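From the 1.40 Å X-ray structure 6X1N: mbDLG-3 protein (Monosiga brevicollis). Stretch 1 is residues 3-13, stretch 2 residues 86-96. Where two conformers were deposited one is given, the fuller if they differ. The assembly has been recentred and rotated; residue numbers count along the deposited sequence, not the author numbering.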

# COMPACT_ATOMS: atom_id res chain seq x y z
N SER A 3 3.97 -8.08 15.52
CA SER A 3 5.00 -8.03 14.49
C SER A 3 4.90 -6.71 13.73
O SER A 3 3.80 -6.17 13.55
CB SER A 3 4.86 -9.20 13.51
OG SER A 3 5.85 -9.15 12.49
N ASP A 4 6.05 -6.21 13.30
CA ASP A 4 6.06 -5.10 12.35
C ASP A 4 5.33 -5.47 11.07
O ASP A 4 4.79 -4.60 10.38
CB ASP A 4 7.49 -4.75 11.95
CG ASP A 4 8.29 -4.11 13.06
OD1 ASP A 4 7.74 -3.36 13.89
OD2 ASP A 4 9.52 -4.34 13.05
N LEU A 5 5.34 -6.75 10.70
CA LEU A 5 4.72 -7.22 9.48
C LEU A 5 3.26 -7.51 9.77
O LEU A 5 2.95 -8.38 10.59
CB LEU A 5 5.43 -8.48 8.99
CG LEU A 5 5.02 -8.99 7.61
CD1 LEU A 5 5.43 -8.00 6.54
CD2 LEU A 5 5.62 -10.37 7.37
N ARG A 6 2.36 -6.77 9.12
CA ARG A 6 0.92 -6.88 9.34
C ARG A 6 0.26 -7.47 8.10
O ARG A 6 0.55 -7.05 6.97
CB ARG A 6 0.32 -5.51 9.65
CG ARG A 6 0.51 -5.12 11.11
CD ARG A 6 0.26 -3.63 11.36
NE ARG A 6 1.40 -2.80 10.99
CZ ARG A 6 1.44 -1.92 9.99
NH1 ARG A 6 0.38 -1.70 9.22
NH2 ARG A 6 2.56 -1.24 9.78
N THR A 7 -0.62 -8.44 8.31
CA THR A 7 -1.42 -9.01 7.24
C THR A 7 -2.86 -8.59 7.53
O THR A 7 -3.42 -8.96 8.56
CB THR A 7 -1.28 -10.53 7.19
OG1 THR A 7 0.09 -10.87 6.94
CG2 THR A 7 -2.13 -11.08 6.07
N VAL A 8 -3.42 -7.79 6.64
CA VAL A 8 -4.70 -7.12 6.88
C VAL A 8 -5.61 -7.43 5.70
O VAL A 8 -5.19 -7.33 4.54
CB VAL A 8 -4.50 -5.60 7.00
CG1 VAL A 8 -5.83 -4.90 7.22
CG2 VAL A 8 -3.53 -5.28 8.14
N THR A 9 -6.85 -7.79 5.98
CA THR A 9 -7.87 -7.91 4.95
C THR A 9 -8.85 -6.76 5.13
O THR A 9 -9.42 -6.58 6.20
CB THR A 9 -8.61 -9.25 5.04
OG1 THR A 9 -7.68 -10.31 4.79
CG2 THR A 9 -9.72 -9.30 4.00
N LEU A 10 -9.00 -5.96 4.09
CA LEU A 10 -9.95 -4.86 4.08
C LEU A 10 -11.10 -5.20 3.15
O LEU A 10 -10.90 -5.82 2.10
CB LEU A 10 -9.30 -3.58 3.57
CG LEU A 10 -8.08 -3.05 4.34
CD1 LEU A 10 -7.57 -1.80 3.65
CD2 LEU A 10 -8.43 -2.77 5.78
N TYR A 11 -12.29 -4.78 3.54
CA TYR A 11 -13.49 -4.94 2.73
C TYR A 11 -13.97 -3.56 2.32
O TYR A 11 -14.04 -2.65 3.15
CB TYR A 11 -14.56 -5.69 3.53
CG TYR A 11 -15.93 -5.64 2.92
CD1 TYR A 11 -16.16 -6.13 1.65
CD2 TYR A 11 -16.99 -5.10 3.63
CE1 TYR A 11 -17.42 -6.07 1.08
CE2 TYR A 11 -18.26 -5.06 3.08
CZ TYR A 11 -18.46 -5.54 1.81
OH TYR A 11 -19.72 -5.49 1.25
N LYS A 12 -14.29 -3.40 1.03
CA LYS A 12 -14.56 -2.07 0.48
C LYS A 12 -15.70 -1.38 1.22
O LYS A 12 -15.65 -0.17 1.48
CB LYS A 12 -14.85 -2.19 -1.01
CG LYS A 12 -15.19 -0.89 -1.69
CD LYS A 12 -15.42 -1.10 -3.17
CE LYS A 12 -15.57 0.23 -3.89
NZ LYS A 12 -15.80 0.05 -5.35
N GLY A 13 -16.73 -2.13 1.59
CA GLY A 13 -17.78 -1.58 2.41
C GLY A 13 -18.53 -0.43 1.75
O GLY A 13 -18.55 -0.27 0.52
N ASP A 86 -14.61 -7.90 -6.24
CA ASP A 86 -15.34 -8.50 -5.13
C ASP A 86 -15.25 -7.71 -3.83
O ASP A 86 -15.76 -8.17 -2.80
CB ASP A 86 -14.90 -9.95 -4.90
CG ASP A 86 -13.42 -10.07 -4.56
OD1 ASP A 86 -12.75 -9.04 -4.36
OD2 ASP A 86 -12.94 -11.22 -4.46
N GLY A 87 -14.63 -6.53 -3.85
CA GLY A 87 -14.55 -5.70 -2.66
C GLY A 87 -13.59 -6.17 -1.59
O GLY A 87 -13.65 -5.64 -0.47
N VAL A 88 -12.72 -7.13 -1.87
CA VAL A 88 -11.81 -7.68 -0.87
C VAL A 88 -10.38 -7.33 -1.24
O VAL A 88 -9.98 -7.47 -2.41
CB VAL A 88 -12.00 -9.20 -0.71
CG1 VAL A 88 -11.05 -9.74 0.33
CG2 VAL A 88 -13.44 -9.51 -0.33
N MET A 89 -9.61 -6.87 -0.27
CA MET A 89 -8.21 -6.54 -0.46
C MET A 89 -7.41 -7.12 0.69
O MET A 89 -7.66 -6.78 1.85
CB MET A 89 -8.03 -5.02 -0.51
CG MET A 89 -6.60 -4.60 -0.74
SD MET A 89 -6.32 -2.83 -0.50
CE MET A 89 -7.30 -2.14 -1.83
N THR A 90 -6.44 -7.98 0.39
CA THR A 90 -5.52 -8.49 1.39
C THR A 90 -4.17 -7.81 1.17
O THR A 90 -3.73 -7.67 0.03
CB THR A 90 -5.39 -10.01 1.32
OG1 THR A 90 -6.68 -10.59 1.56
CG2 THR A 90 -4.44 -10.50 2.40
N LEU A 91 -3.56 -7.35 2.26
CA LEU A 91 -2.32 -6.58 2.22
C LEU A 91 -1.30 -7.20 3.15
O LEU A 91 -1.65 -7.65 4.25
CB LEU A 91 -2.57 -5.16 2.73
CG LEU A 91 -3.57 -4.30 1.98
CD1 LEU A 91 -3.92 -3.09 2.83
CD2 LEU A 91 -3.01 -3.87 0.66
N ASN A 92 -0.04 -7.22 2.73
CA ASN A 92 1.09 -7.41 3.62
C ASN A 92 1.78 -6.06 3.74
O ASN A 92 2.24 -5.51 2.73
CB ASN A 92 2.08 -8.42 3.05
CG ASN A 92 1.72 -9.84 3.38
OD1 ASN A 92 0.57 -10.26 3.23
ND2 ASN A 92 2.70 -10.61 3.84
N LEU A 93 1.82 -5.53 4.95
CA LEU A 93 2.27 -4.17 5.23
C LEU A 93 3.38 -4.19 6.26
O LEU A 93 3.39 -5.02 7.18
CB LEU A 93 1.13 -3.36 5.86
CG LEU A 93 -0.14 -3.21 5.03
CD1 LEU A 93 -1.24 -2.58 5.86
CD2 LEU A 93 0.11 -2.39 3.79
N THR A 94 4.30 -3.24 6.15
CA THR A 94 5.23 -2.99 7.24
C THR A 94 5.66 -1.53 7.19
O THR A 94 5.82 -0.97 6.10
CB THR A 94 6.43 -3.95 7.19
OG1 THR A 94 7.13 -3.95 8.44
CG2 THR A 94 7.38 -3.59 6.04
N ALA A 95 5.80 -0.90 8.35
CA ALA A 95 6.23 0.49 8.36
C ALA A 95 7.64 0.58 7.81
O ALA A 95 8.52 -0.21 8.18
CB ALA A 95 6.19 1.03 9.79
N ASN A 96 7.87 1.50 6.89
CA ASN A 96 9.19 1.66 6.27
C ASN A 96 9.47 3.14 6.16
O ASN A 96 9.38 3.73 5.08
CB ASN A 96 9.25 0.93 4.92
CG ASN A 96 10.64 0.93 4.34
OD1 ASN A 96 11.55 1.58 4.86
ND2 ASN A 96 10.81 0.23 3.22
O HOH W 1 5.13 -1.99 10.90

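The two stretches pair as neighbouring antiparallel strands of one sheet. Their N-to-C directions differ by 161°. Arg6, Val8 and Leu10 face Leu93, Leu91 and Met89 in hydrogen-bonded pairs. Each pair closes a two-bond ring. Arg6 N to Leu93 O is 2.8 Å, and Leu93 N to Arg6 O is 2.8 Å. Val8 N to Leu91 O is 3.0 Å, with Leu91 N to Val8 O at 2.8 Å. Leu10 N to Met89 O is 2.7 Å, and Met89 N to Leu10 O is 2.9 Å. Beyond the strand, Lys12 N still donates to Gly87 O at 2.8 Å. In the alternate pairs, CA-H groups point at the same carbonyls. Thr7 CA lies 3.3 Å from Leu91 O, and Thr9 CA lies 3.3 Å from Met89 O.

The side chains alternate between two faces. The face of Val8, Leu10, Met89, Leu91 and Leu93 is largely apolar. Leu10, Leu91 and Leu93 share the m,t rotamer, a common leucine conformation that keeps both methyls clear of the residue's own backbone. It brings Leu10 CD1 to 4.0 Å from Leu91 CD1. Val8 is t, and its CG2 meets Leu93 CD1 at 4.2 Å. Met89 is t,t,m. Its t,t start rises from the sheet with SD no farther from the partner strand than CB, and the m turn at chi3 carries CE away. Leu10 CD1 comes within 4.5 Å of Met89 SD.

Arg6 lies on this same face but is polar at its tip. Its chi1 to chi3 are m, t and m. The two m turns bend the chain. CG first leads away from the second strand, and the chi3 turn brings the guanidinium back, obliquely beside Leu93 CB and Ala95 N. Arg6 NH1 is 3.8 Å from Leu93 CB, and Arg6 NH2 is 3.6 Å from Ala95 N. A water joins the groups here. It donates to Asp4 O at 2.7 Å and accepts from Arg6 NH2 and Ala95 N, each at 2.9 Å. The guanidinium nitrogens also have partners elsewhere in the structure.

The other face carries Thr7, Thr9, Tyr11, Val88, Thr90 and Asn92. All three threonines are m. Thr9 and Thr90 sit directly across from each other, with CA atoms 4.3 Å apart. Their OG1 atoms are 3.4 Å apart and make a weak hydrogen bond. The Thr9 methyl CG2 packs on Val88 CG1 at 3.9 Å. Asn92 is also m, and its end comes nearer the first strand. Even so, Asn92 OD1 stays 3.8 Å from Thr7 OG1, so they do not hydrogen-bond.

Thr94 differs from the other threonines and is t. Its OG1 lies 3.1 Å from Asp4 O, at most a weak hydrogen bond. Lys12 is t throughout; its fully extended chain leads away from the second stretch. Gly87 has positive phi, which by itself favours glycine. A CB there would point toward the first stretch, tight against Tyr11 CE1. Two side chains brace the backbone locally: Ser3 OG accepts from Leu5 N at 3.0 Å, and Asp86 OD1 accepts from Val88 N at 3.1 Å.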